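Local coordinates for ESAT-6/WXG100 secretion system protein (Streptococcus gallolyticus, PDB 7JQE), which probably serves as an extracellularly exposed membrane subunit of the bacterial type VIIb secretion system, taking part in protein export, at residues D118-E121 with E122-T126; K129-N132 with Q133-S137; L176-Q179 with I180-S183; N467-E470 with S471-L475; T477-T480 with N481-I484. One frame throughout, in Å; residues are numbered along the deposited sequence.

Contact 1: residues D118-E121 with E122-T126; sequences DLLE and EVKAT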
loop_
_atom_site.group_PDB
_atom_site.type_symbol
_atom_site.label_atom_id
_atom_site.label_comp_id
_atom_site.label_asym_id
_atom_site.label_seq_id
_atom_site.Cartn_x
_atom_site.Cartn_y
_atom_site.Cartn_z
ATOM N N ASP A 118 56.133 -8.886 38.110
ATOM C CA ASP A 118 55.282 -7.748 37.775
ATOM C C ASP A 118 54.691 -7.900 36.380
ATOM O O ASP A 118 53.506 -7.620 36.167
ATOM C CB ASP A 118 56.076 -6.447 37.883
ATOM C CG ASP A 118 56.649 -6.228 39.268
ATOM O OD1 ASP A 118 55.989 -6.616 40.255
ATOM O OD2 ASP A 118 57.764 -5.673 39.369
ATOM N N LEU A 119 55.506 -8.335 35.415
ATOM C CA LEU A 119 54.990 -8.590 34.076
ATOM C C LEU A 119 53.847 -9.594 34.115
ATOM O O LEU A 119 52.866 -9.458 33.374
ATOM C CB LEU A 119 56.115 -9.085 33.165
ATOM C CG LEU A 119 55.728 -9.474 31.738
ATOM C CD1 LEU A 119 55.084 -8.300 31.016
ATOM C CD2 LEU A 119 56.935 -9.981 30.967
ATOM N N LEU A 120 53.948 -10.601 34.986
ATOM C CA LEU A 120 52.898 -11.608 35.082
ATOM C C LEU A 120 51.544 -10.966 35.360
ATOM O O LEU A 120 50.539 -11.305 34.724
ATOM C CB LEU A 120 53.244 -12.623 36.169
ATOM C CG LEU A 120 52.472 -13.942 36.120
ATOM C CD1 LEU A 120 52.887 -14.745 34.900
ATOM C CD2 LEU A 120 52.697 -14.745 37.391
ATOM N N GLU A 121 51.496 -10.032 36.313
ATOM C CA GLU A 121 50.224 -9.407 36.662
ATOM C C GLU A 121 49.679 -8.583 35.505
ATOM O O GLU A 121 48.467 -8.576 35.255
ATOM C CB GLU A 121 50.386 -8.544 37.910
ATOM C CG GLU A 121 50.836 -9.315 39.134
ATOM C CD GLU A 121 50.791 -8.475 40.393
ATOM O OE1 GLU A 121 49.853 -7.660 40.526
ATOM O OE2 GLU A 121 51.696 -8.626 41.243
ATOM N N GLU A 122 50.556 -7.871 34.792
ATOM C CA GLU A 122 50.112 -7.142 33.608
ATOM C C GLU A 122 49.486 -8.084 32.589
ATOM O O GLU A 122 48.487 -7.739 31.944
ATOM C CB GLU A 122 51.284 -6.386 32.988
ATOM C CG GLU A 122 51.859 -5.294 33.873
ATOM C CD GLU A 122 50.932 -4.102 34.006
ATOM O OE1 GLU A 122 49.961 -4.010 33.222
ATOM O OE2 GLU A 122 51.174 -3.255 34.891
ATOM N N VAL A 123 50.056 -9.280 32.432
ATOM C CA VAL A 123 49.496 -10.246 31.491
ATOM C C VAL A 123 48.157 -10.770 31.992
ATOM O O VAL A 123 47.252 -11.051 31.199
ATOM C CB VAL A 123 50.490 -11.393 31.240
ATOM C CG1 VAL A 123 49.838 -12.467 30.385
ATOM C CG2 VAL A 123 51.752 -10.866 30.575
ATOM N N LYS A 124 48.012 -10.928 33.311
ATOM C CA LYS A 124 46.733 -11.368 33.861
ATOM C C LYS A 124 45.647 -10.334 33.599
ATOM O O LYS A 124 44.489 -10.688 33.345
ATOM C CB LYS A 124 46.855 -11.633 35.362
ATOM C CG LYS A 124 48.011 -12.536 35.775
ATOM C CD LYS A 124 48.212 -12.516 37.289
ATOM C CE LYS A 124 49.460 -13.290 37.697
ATOM N NZ LYS A 124 49.836 -13.077 39.130
ATOM N N ALA A 125 46.005 -9.047 33.655
ATOM C CA ALA A 125 45.015 -7.990 33.486
ATOM C C ALA A 125 44.526 -7.912 32.047
ATOM O O ALA A 125 43.329 -7.718 31.804
ATOM C CB ALA A 125 45.598 -6.649 33.930
ATOM N N THR A 126 45.435 -8.053 31.077
ATOM C CA THR A 126 45.014 -8.022 29.680
ATOM C C THR A 126 44.230 -9.273 29.313
ATOM O O THR A 126 43.317 -9.209 28.484
ATOM C CB THR A 126 46.224 -7.871 28.756
ATOM O OG1 THR A 126 46.901 -9.128 28.648
ATOM C CG2 THR A 126 47.183 -6.829 29.296
#
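Lys124 N donates to Leu120 O at 2.9 Å, and Val123 N donates to Leu119 O at 3.0 Å. The second bond is fairly straight at nitrogen (154°). Ala125 N to Glu121 O and Glu122 N to Asp118 O continue the same i to i+4 pattern. Thr126 turns its hydroxyl back, and OG1 gives a bond of 3.2 Å to Val123 O.

The turns belong to the long helix 102-135, which packs against helix 462-491 of its own chain and of the second subunit. Leu120 and Val123 face Ile483 of the same chain. Leu119 packs on Glu485 of the second subunit.

Lys124 makes the main side-chain contact. Its CG stands anti to the carbonyl carbon (chi1 -51°), and the chain then runs extended back along the helix. Lys124 CG passes 3.0 Å from Leu120 O. Lys124 CE lies against Leu120 CG at 3.5 Å, where the two side chains run aslant to each other. Lys124 NZ touches the aliphatic CG of Glu121 and stays 5.3 Å from Glu121 OE2, too far for a salt bridge. On another face of the helix, Leu119 CD1 meets Val123 CG2 at 4.2 Å.

Contact 2: residues K129-N132 with Q133-S137; sequences KVSN and QYFNS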
loop_
_atom_site.group_PDB
_atom_site.type_symbol
_atom_site.label_atom_id
_atom_site.label_comp_id
_atom_site.label_asym_id
_atom_site.label_seq_id
_atom_site.Cartn_x
_atom_site.Cartn_y
_atom_site.Cartn_z
ATOM N N LYS A 129 40.725 -8.401 30.241
ATOM C CA LYS A 129 40.052 -7.561 29.255
ATOM C C LYS A 129 39.659 -8.362 28.020
ATOM O O LYS A 129 38.607 -8.112 27.418
ATOM C CB LYS A 129 40.940 -6.378 28.872
ATOM C CG LYS A 129 41.224 -5.435 30.028
ATOM C CD LYS A 129 42.028 -4.220 29.591
ATOM C CE LYS A 129 42.476 -3.405 30.797
ATOM N NZ LYS A 129 43.183 -2.150 30.422
ATOM N N VAL A 130 40.492 -9.328 27.623
ATOM C CA VAL A 130 40.129 -10.180 26.492
ATOM C C VAL A 130 38.888 -10.997 26.822
ATOM O O VAL A 130 38.013 -11.198 25.969
ATOM C CB VAL A 130 41.314 -11.078 26.089
ATOM C CG1 VAL A 130 40.837 -12.244 25.240
ATOM C CG2 VAL A 130 42.362 -10.268 25.335
ATOM N N SER A 131 38.776 -11.462 28.071
ATOM C CA SER A 131 37.629 -12.282 28.454
ATOM C C SER A 131 36.341 -11.466 28.466
ATOM O O SER A 131 35.273 -11.973 28.098
ATOM C CB SER A 131 37.874 -12.918 29.819
ATOM O OG SER A 131 36.840 -13.828 30.160
ATOM N N ASN A 132 36.417 -10.202 28.892
ATOM C CA ASN A 132 35.227 -9.357 28.912
ATOM C C ASN A 132 34.751 -9.034 27.501
ATOM O O ASN A 132 33.545 -8.990 27.245
ATOM C CB ASN A 132 35.507 -8.072 29.691
ATOM C CG ASN A 132 35.420 -8.267 31.192
ATOM O OD1 ASN A 132 34.469 -8.866 31.696
ATOM N ND2 ASN A 132 36.417 -7.764 31.915
ATOM N N GLN A 133 35.681 -8.810 26.571
ATOM C CA GLN A 133 35.302 -8.466 25.205
ATOM C C GLN A 133 34.514 -9.593 24.546
ATOM O O GLN A 133 33.461 -9.358 23.941
ATOM C CB GLN A 133 36.550 -8.139 24.380
ATOM C CG GLN A 133 37.145 -6.761 24.624
ATOM C CD GLN A 133 36.411 -5.669 23.868
ATOM O OE1 GLN A 133 36.529 -5.555 22.646
ATOM N NE2 GLN A 133 35.642 -4.862 24.591
ATOM N N TYR A 134 35.010 -10.827 24.654
ATOM C CA TYR A 134 34.489 -11.946 23.877
ATOM C C TYR A 134 33.504 -12.820 24.636
ATOM O O TYR A 134 32.597 -13.387 24.018
ATOM C CB TYR A 134 35.637 -12.828 23.377
ATOM C CG TYR A 134 36.543 -12.158 22.368
ATOM C CD1 TYR A 134 37.616 -11.373 22.778
ATOM C CD2 TYR A 134 36.333 -12.314 21.005
ATOM C CE1 TYR A 134 38.450 -10.760 21.856
ATOM C CE2 TYR A 134 37.159 -11.704 20.076
ATOM C CZ TYR A 134 38.219 -10.931 20.506
ATOM O OH TYR A 134 39.044 -10.327 19.582
ATOM N N PHE A 135 33.649 -12.945 25.951
ATOM C CA PHE A 135 32.814 -13.844 26.731
ATOM C C PHE A 135 31.793 -13.126 27.597
ATOM O O PHE A 135 30.900 -13.783 28.143
ATOM C CB PHE A 135 33.690 -14.742 27.621
ATOM C CG PHE A 135 34.701 -15.554 26.857
ATOM C CD1 PHE A 135 34.416 -16.020 25.582
ATOM C CD2 PHE A 135 35.942 -15.844 27.410
ATOM C CE1 PHE A 135 35.348 -16.767 24.878
ATOM C CE2 PHE A 135 36.874 -16.588 26.711
ATOM C CZ PHE A 135 36.578 -17.050 25.444
ATOM N N ASN A 136 31.906 -11.809 27.751
ATOM C CA ASN A 136 30.970 -10.947 28.468
ATOM C C ASN A 136 31.168 -11.022 29.978
ATOM O O ASN A 136 30.414 -10.378 30.714
ATOM C CB ASN A 136 29.504 -11.266 28.135
ATOM C CG ASN A 136 28.585 -10.089 28.380
ATOM O OD1 ASN A 136 28.998 -8.933 28.282
ATOM N ND2 ASN A 136 27.329 -10.378 28.702
ATOM N N SER A 137 32.143 -11.784 30.464
ATOM C CA SER A 137 32.509 -11.789 31.875
ATOM C C SER A 137 34.009 -12.049 31.972
ATOM O O SER A 137 34.713 -12.095 30.959
ATOM C CB SER A 137 31.688 -12.825 32.653
ATOM O OG SER A 137 32.046 -14.142 32.278
#
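Ser131 and Ser137 join in a local polar contact at the C-terminal end of helix 102-135. Ser131 OG donates to Ser137 O over 2.9 Å, approaching 30° out of the carbonyl plane. OG is anti to the backbone N of Ser131 (chi1 -174°), which carries it along the helix toward the chain that leaves it. The same hydroxyl accepts from Leu139 N, so one small side chain grips the departing backbone twice.

The last turns are bonded unevenly. Gln133 N to Lys129 O and Phe135 N to Ser131 O (2.9 Å) are sound. Tyr134 N to Val130 O is weak. Asn136 N has two weak bonds, to Ser131 O at 3.4 Å and to Asn132 O at 3.3 Å.

Both rings meet oxygens of the preceding turn with their edges. Tyr134 presents its edge to Val130 O, with CD1 3.2 Å away and the oxygen in the ring plane. CD1 also touches Val130 CG1. Phe135 places CD2 3.5 Å from Ser131 OG, again at the ring edge. Tyr134 packs on Leu475 and Phe135 on Val473, both of helix 462-491. The end of the Lys129 chain leads off to a salt bridge with Glu478 of the second subunit.

Asn136 leaves helical geometry with a positive phi of 79°. An asparagine with positive phi, just past the last turn, is a common way for an alpha-helix to end.

Contact 3: residues L176-Q179 with I180-S183; sequences LANQ and IQES. With EDO (1,2-ethanediol), chain J.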
loop_
_atom_site.group_PDB
_atom_site.type_symbol
_atom_site.label_atom_id
_atom_site.label_comp_id
_atom_site.label_asym_id
_atom_site.label_seq_id
_atom_site.Cartn_x
_atom_site.Cartn_y
_atom_site.Cartn_z
ATOM N N LEU A 176 29.061 -10.083 21.624
ATOM C CA LEU A 176 29.086 -9.555 20.264
ATOM C C LEU A 176 28.094 -8.408 20.106
ATOM O O LEU A 176 28.398 -7.401 19.457
ATOM C CB LEU A 176 28.791 -10.670 19.261
ATOM C CG LEU A 176 28.889 -10.294 17.783
ATOM C CD1 LEU A 176 30.306 -9.852 17.425
ATOM C CD2 LEU A 176 28.431 -11.450 16.900
ATOM N N ALA A 177 26.906 -8.538 20.705
ATOM C CA ALA A 177 25.938 -7.448 20.670
ATOM C C ALA A 177 26.515 -6.177 21.284
ATOM O O ALA A 177 26.300 -5.076 20.766
ATOM C CB ALA A 177 24.654 -7.861 21.390
ATOM N N ASN A 178 27.262 -6.309 22.386
ATOM C CA ASN A 178 27.839 -5.130 23.027
ATOM C C ASN A 178 28.777 -4.385 22.089
ATOM O O ASN A 178 28.961 -3.172 22.231
ATOM C CB ASN A 178 28.578 -5.525 24.304
ATOM C CG ASN A 178 27.635 -5.858 25.441
ATOM O OD1 ASN A 178 26.531 -5.323 25.519
ATOM N ND2 ASN A 178 28.064 -6.747 26.329
ATOM N N GLN A 179 29.377 -5.088 21.129
ATOM C CA GLN A 179 30.282 -4.441 20.188
ATOM C C GLN A 179 29.545 -3.629 19.132
ATOM O O GLN A 179 30.157 -2.764 18.498
ATOM C CB GLN A 179 31.170 -5.487 19.510
ATOM C CG GLN A 179 31.917 -6.395 20.479
ATOM C CD GLN A 179 32.957 -5.652 21.294
ATOM O OE1 GLN A 179 33.974 -5.201 20.764
ATOM N NE2 GLN A 179 32.702 -5.511 22.590
ATOM N N ILE A 180 28.257 -3.899 18.911
ATOM C CA ILE A 180 27.459 -3.125 17.962
ATOM C C ILE A 180 26.213 -2.611 18.673
ATOM O O ILE A 180 25.099 -2.680 18.139
ATOM C CB ILE A 180 27.094 -3.955 16.717
ATOM C CG1 ILE A 180 26.529 -5.318 17.119
ATOM C CG2 ILE A 180 28.302 -4.122 15.810
ATOM C CD1 ILE A 180 25.969 -6.101 15.951
ATOM N N GLN A 181 26.406 -2.076 19.878
ATOM C CA GLN A 181 25.284 -1.639 20.700
ATOM C C GLN A 181 24.446 -0.580 19.991
ATOM O O GLN A 181 23.212 -0.646 19.998
ATOM C CB GLN A 181 25.811 -1.110 22.032
ATOM C CG GLN A 181 24.896 -1.344 23.215
ATOM C CD GLN A 181 25.608 -1.122 24.532
ATOM O OE1 GLN A 181 26.819 -0.891 24.563
ATOM N NE2 GLN A 181 24.863 -1.195 25.629
ATOM N N GLU A 182 25.098 0.406 19.370
ATOM C CA GLU A 182 24.384 1.521 18.759
ATOM C C GLU A 182 23.847 1.178 17.376
ATOM O O GLU A 182 22.839 1.755 16.948
ATOM C CB GLU A 182 25.299 2.744 18.662
ATOM C CG GLU A 182 25.997 3.118 19.961
ATOM C CD GLU A 182 25.055 3.737 20.973
ATOM O OE1 GLU A 182 23.894 4.019 20.611
ATOM O OE2 GLU A 182 25.475 3.948 22.132
ATOM N N SER A 183 24.499 0.256 16.665
ATOM C CA SER A 183 24.089 -0.043 15.298
ATOM C C SER A 183 22.764 -0.796 15.250
ATOM O O SER A 183 21.995 -0.624 14.298
ATOM C CB SER A 183 25.185 -0.833 14.585
ATOM O OG SER A 183 26.298 0.000 14.308
HETATM C C1 EDO J . 20.285 2.772 20.387
HETATM O O1 EDO J . 20.536 2.711 18.977
HETATM C C2 EDO J . 19.210 1.758 20.764
HETATM O O2 EDO J . 19.590 0.460 20.293
#
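Ile180 N and Ala177 O form the backbone hydrogen bond, 2.9 Å long, that joins residues 176-179 to 180-183. It is bent at the hydrogen (142°). The donor sits above the carbonyl plane, 59° out of it, as suits a tight i to i+3 turn. Gln181 N also comes to 3.1 Å from Ala177 O, but the angle is poor and no bond forms. The regular i to i+4 pattern therefore lapses here.

Close packing without hydrogen bonds comes mostly from Ile180, whose carbons lie against backbone carbonyls. Its CG1 takes the crowded position between backbone N and carbonyl carbon (chi1 49°). Ile180 CG1 thus lies 3.6 Å from Leu176 O and 3.7 Å from Ala177 O, folded back over the end of the helix. Ile180 CG2 lies beside the preceding peptide, 3.5 Å from Gln179 O. At the surface, the carboxamides of Asn178 and Gln181 only approach, with OD1 of the first 4.4 Å from CD of the second.

A 1,2-ethanediol, probably from the crystallisation liquor, gives a weak bond from O1 to Glu182 O.

Contacts with the second subunit hold the outgoing chain. Ser183 OG accepts a hydrogen bond from Asp461 N, and Ser183 N bonds to Asp464 OD2, both partners on that subunit. The arrangement is that of a helix C terminus: the helical bonding of 169-179 gives way to i to i+3 turns, and the loop beyond runs along the dimer interface.

Contact 4: residues N467-E470 with S471-L475; sequences NFKE and SGVTL. With EDO (1,2-ethanediol), chain S.
Glu470 and Thr474 meet within one turn of helix 462-491, a long helix of the dimer's helical part. Glu470 O receives two bonds from Thr474: OG1 at 2.9 Å and N at 3.1 Å. The two donors arrive from opposite faces of the carbonyl plane. Thr474 OG1 is anti to its own carbonyl carbon (chi1 -58°), which turns the hydroxyl back toward the preceding turn.

Ser471 has a similar torsion but a looser result. Its N bonds Asn467 O at 3.0 Å. Its OG lies 3.3 Å from that oxygen, a weak and unsettled bond, and 3.1 Å from O1 of a 1,2-ethanediol, where either could be the donor.

Gly472 N and Val473 N bond Phe468 O and Lys469 O in regular helical fashion. Val473 CG2 presses on Lys469 O at 3.1 Å. Phe468 carries its ring to the ring of Tyr134 in helix 102-135, the planes about 30° apart. Thr474 packs on Lys129 of the second subunit.

The chemistry implies that the Thr474 hydroxyl spends its proton on Glu470 O, while the Ser471 hydroxyl, only weakly bonded to Asn467 O, also meets a 1,2-ethanediol, probably from the crystallisation liquor.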
loop_
_atom_site.group_PDB
_atom_site.type_symbol
_atom_site.label_atom_id
_atom_site.label_comp_id
_atom_site.label_asym_id
_atom_site.label_seq_id
_atom_site.Cartn_x
_atom_site.Cartn_y
_atom_site.Cartn_z
ATOM N N ASN A 467 32.113 -17.918 15.262
ATOM C CA ASN A 467 33.437 -17.422 14.897
ATOM C C ASN A 467 33.961 -16.423 15.921
ATOM O O ASN A 467 35.169 -16.372 16.184
ATOM C CB ASN A 467 33.395 -16.800 13.501
ATOM C CG ASN A 467 33.279 -17.843 12.406
ATOM O OD1 ASN A 467 33.606 -19.014 12.610
ATOM N ND2 ASN A 467 32.821 -17.422 11.235
ATOM N N PHE A 468 33.070 -15.619 16.509
ATOM C CA PHE A 468 33.485 -14.716 17.579
ATOM C C PHE A 468 33.943 -15.502 18.799
ATOM O O PHE A 468 34.974 -15.187 19.406
ATOM C CB PHE A 468 32.333 -13.777 17.941
ATOM C CG PHE A 468 32.746 -12.569 18.737
ATOM C CD1 PHE A 468 33.537 -11.584 18.169
ATOM C CD2 PHE A 468 32.307 -12.399 20.040
ATOM C CE1 PHE A 468 33.901 -10.461 18.894
ATOM C CE2 PHE A 468 32.668 -11.280 20.766
ATOM C CZ PHE A 468 33.468 -10.310 20.191
ATOM N N LYS A 469 33.184 -16.535 19.169
ATOM C CA LYS A 469 33.595 -17.415 20.255
ATOM C C LYS A 469 34.954 -18.039 19.961
ATOM O O LYS A 469 35.803 -18.150 20.855
ATOM C CB LYS A 469 32.532 -18.495 20.467
ATOM C CG LYS A 469 32.742 -19.387 21.677
ATOM C CD LYS A 469 31.786 -20.572 21.665
ATOM C CE LYS A 469 31.888 -21.377 22.952
ATOM N NZ LYS A 469 30.980 -22.557 22.950
ATOM N N GLU A 470 35.186 -18.436 18.707
ATOM C CA GLU A 470 36.446 -19.081 18.351
ATOM C C GLU A 470 37.617 -18.111 18.444
ATOM O O GLU A 470 38.723 -18.502 18.831
ATOM C CB GLU A 470 36.347 -19.679 16.947
ATOM C CG GLU A 470 36.143 -21.186 16.928
ATOM C CD GLU A 470 35.776 -21.714 15.551
ATOM O OE1 GLU A 470 34.620 -21.520 15.130
ATOM O OE2 GLU A 470 36.644 -22.320 14.888
ATOM N N SER A 471 37.402 -16.843 18.090
ATOM C CA SER A 471 38.472 -15.860 18.201
ATOM C C SER A 471 38.843 -15.623 19.658
ATOM O O SER A 471 40.027 -15.597 20.015
ATOM C CB SER A 471 38.057 -14.550 17.530
ATOM O OG SER A 471 37.993 -14.699 16.124
ATOM N N GLY A 472 37.837 -15.455 20.519
ATOM C CA GLY A 472 38.116 -15.240 21.930
ATOM C C GLY A 472 38.823 -16.418 22.575
ATOM O O GLY A 472 39.757 -16.241 23.362
ATOM N N VAL A 473 38.387 -17.638 22.254
ATOM C CA VAL A 473 38.988 -18.827 22.850
ATOM C C VAL A 473 40.450 -18.950 22.439
ATOM O O VAL A 473 41.314 -19.288 23.258
ATOM C CB VAL A 473 38.183 -20.082 22.469
ATOM C CG1 VAL A 473 38.939 -21.336 22.865
ATOM C CG2 VAL A 473 36.824 -20.056 23.139
ATOM N N THR A 474 40.753 -18.684 21.167
ATOM C CA THR A 474 42.141 -18.735 20.718
ATOM C C THR A 474 42.989 -17.706 21.453
ATOM O O THR A 474 44.073 -18.024 21.960
ATOM C CB THR A 474 42.219 -18.514 19.208
ATOM O OG1 THR A 474 41.427 -19.500 18.538
ATOM C CG2 THR A 474 43.656 -18.621 18.733
ATOM N N LEU A 475 42.513 -16.461 21.520
ATOM C CA LEU A 475 43.257 -15.431 22.238
ATOM C C LEU A 475 43.397 -15.787 23.712
ATOM O O LEU A 475 44.497 -15.724 24.278
ATOM C CB LEU A 475 42.577 -14.072 22.069
ATOM C CG LEU A 475 42.700 -13.441 20.678
ATOM C CD1 LEU A 475 41.857 -12.169 20.557
ATOM C CD2 LEU A 475 44.164 -13.159 20.359
HETATM C C1 EDO S . 36.262 -14.253 13.067
HETATM O O1 EDO S . 36.197 -13.250 14.089
HETATM C C2 EDO S . 36.484 -13.601 11.706
HETATM O O2 EDO S . 37.719 -12.874 11.710
#

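Contact 5: residues T477-T480 with N481-I484; sequences TELT and NEII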
loop_
_atom_site.group_PDB
_atom_site.type_symbol
_atom_site.label_atom_id
_atom_site.label_comp_id
_atom_site.label_asym_id
_atom_site.label_seq_id
_atom_site.Cartn_x
_atom_site.Cartn_y
_atom_site.Cartn_z
ATOM N N THR A 477 43.189 -18.723 25.155
ATOM C CA THR A 477 44.038 -19.900 25.319
ATOM C C THR A 477 45.512 -19.517 25.272
ATOM O O THR A 477 46.297 -19.908 26.145
ATOM C CB THR A 477 43.720 -20.938 24.239
ATOM O OG1 THR A 477 42.357 -21.357 24.358
ATOM C CG2 THR A 477 44.621 -22.149 24.387
ATOM N N GLU A 478 45.903 -18.739 24.260
ATOM C CA GLU A 478 47.309 -18.382 24.103
ATOM C C GLU A 478 47.796 -17.515 25.257
ATOM O O GLU A 478 48.947 -17.641 25.694
ATOM C CB GLU A 478 47.520 -17.680 22.760
ATOM C CG GLU A 478 47.298 -18.594 21.568
ATOM C CD GLU A 478 47.469 -17.888 20.237
ATOM O OE1 GLU A 478 47.672 -16.656 20.235
ATOM O OE2 GLU A 478 47.396 -18.568 19.190
ATOM N N LEU A 479 46.937 -16.629 25.768
ATOM C CA LEU A 479 47.329 -15.810 26.910
ATOM C C LEU A 479 47.456 -16.650 28.175
ATOM O O LEU A 479 48.360 -16.422 28.987
ATOM C CB LEU A 479 46.329 -14.677 27.114
ATOM C CG LEU A 479 46.317 -13.608 26.021
ATOM C CD1 LEU A 479 44.975 -12.883 25.997
ATOM C CD2 LEU A 479 47.458 -12.630 26.226
ATOM N N THR A 480 46.558 -17.620 28.366
ATOM C CA THR A 480 46.692 -18.515 29.511
ATOM C C THR A 480 47.963 -19.347 29.404
ATOM O O THR A 480 48.699 -19.503 30.385
ATOM C CB THR A 480 45.467 -19.423 29.626
ATOM O OG1 THR A 480 44.314 -18.636 29.938
ATOM C CG2 THR A 480 45.675 -20.450 30.729
ATOM N N ASN A 481 48.242 -19.881 28.213
ATOM C CA ASN A 481 49.457 -20.661 28.019
ATOM C C ASN A 481 50.700 -19.822 28.279
ATOM O O ASN A 481 51.702 -20.327 28.800
ATOM C CB ASN A 481 49.483 -21.239 26.605
ATOM C CG ASN A 481 50.689 -22.121 26.365
ATOM O OD1 ASN A 481 50.710 -23.283 26.770
ATOM N ND2 ASN A 481 51.703 -21.573 25.710
ATOM N N GLU A 482 50.657 -18.537 27.919
ATOM C CA GLU A 482 51.807 -17.669 28.148
ATOM C C GLU A 482 52.010 -17.405 29.635
ATOM O O GLU A 482 53.150 -17.373 30.118
ATOM C CB GLU A 482 51.636 -16.362 27.373
ATOM C CG GLU A 482 51.743 -16.533 25.859
ATOM C CD GLU A 482 50.842 -15.584 25.087
ATOM O OE1 GLU A 482 50.188 -14.732 25.719
ATOM O OE2 GLU A 482 50.785 -15.694 23.845
ATOM N N ILE A 483 50.917 -17.229 30.381
ATOM C CA ILE A 483 51.028 -17.066 31.829
ATOM C C ILE A 483 51.687 -18.290 32.454
ATOM O O ILE A 483 52.536 -18.173 33.345
ATOM C CB ILE A 483 49.644 -16.795 32.444
ATOM C CG1 ILE A 483 49.028 -15.534 31.833
ATOM C CG2 ILE A 483 49.749 -16.672 33.954
ATOM C CD1 ILE A 483 47.652 -15.212 32.356
ATOM N N ILE A 484 51.301 -19.483 32.000
ATOM C CA ILE A 484 51.879 -20.710 32.540
ATOM C C ILE A 484 53.382 -20.735 32.297
ATOM O O ILE A 484 54.170 -21.061 33.194
ATOM C CB ILE A 484 51.186 -21.940 31.931
ATOM C CG1 ILE A 484 49.765 -22.077 32.482
ATOM C CG2 ILE A 484 51.996 -23.197 32.185
ATOM C CD1 ILE A 484 48.977 -23.227 31.882
#
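Ile483 reaches back over the turn before it, from Thr480 to Leu479. Its CB lies 3.5 Å from Thr480 O. With Ile483 CG1 anti to the carbonyl carbon (chi1 -59°), the longer branch lies back along the helix, CG1 coming 3.1 Å from Leu479 O. CD1 continues the extended chain and remains near that same oxygen at 3.6 Å. Leu479 O thus has methylene and methyl groups beside it, while it accepts a bond of 3.0 Å from Ile483 N. Farther out, the side chain of Ile483 packs on Arg127 of helix 102-135.

Ile484 repeats the pattern one residue on. Its N bonds Thr480 O at 3.1 Å and its CG1 sits 3.5 Å from the same atom. It packs on Ile143 and Phe147, which lie in a loop. Thr480 OG1 is held from elsewhere, by Arg127 and by Tyr476 O. Asn481 N donates to Thr477 O at 2.8 Å in a nearly straight bond (166°).

Glu482 bends back toward Leu479, but its carboxylate sits too close to Glu478 O in the model, so its place and its contact with the leucine are doubtful. On the other chain, Thr126 of the second subunit packs against Glu482.

Bonded i to i+4 and buried on several sides, this is a central turn of an alpha-helix inside a helical bundle, enclosed by helices 102-135 and 152-164 and by the second subunit.

All five contacts are local turns, so none closes a long loop, and along the chain they follow in series without nesting or crossing. Contacts 1 and 2 lie on helix 102-135, their centres about 16 Å apart. Contact 3 follows at the end of helix 169-179. Contacts 4 and 5 come much later, on helix 462-491, centres about 14 Å apart. This helix runs antiparallel to 102-135, so contact 5 lies beside contact 1, and contact 4 beside contact 2. Contact 3 touches contacts 2 and 4 beyond the C-terminal end of helix 102-135, near the start of 462-491. Their packing brings early and late helices of the modelled chain together, and all five reach the second subunit.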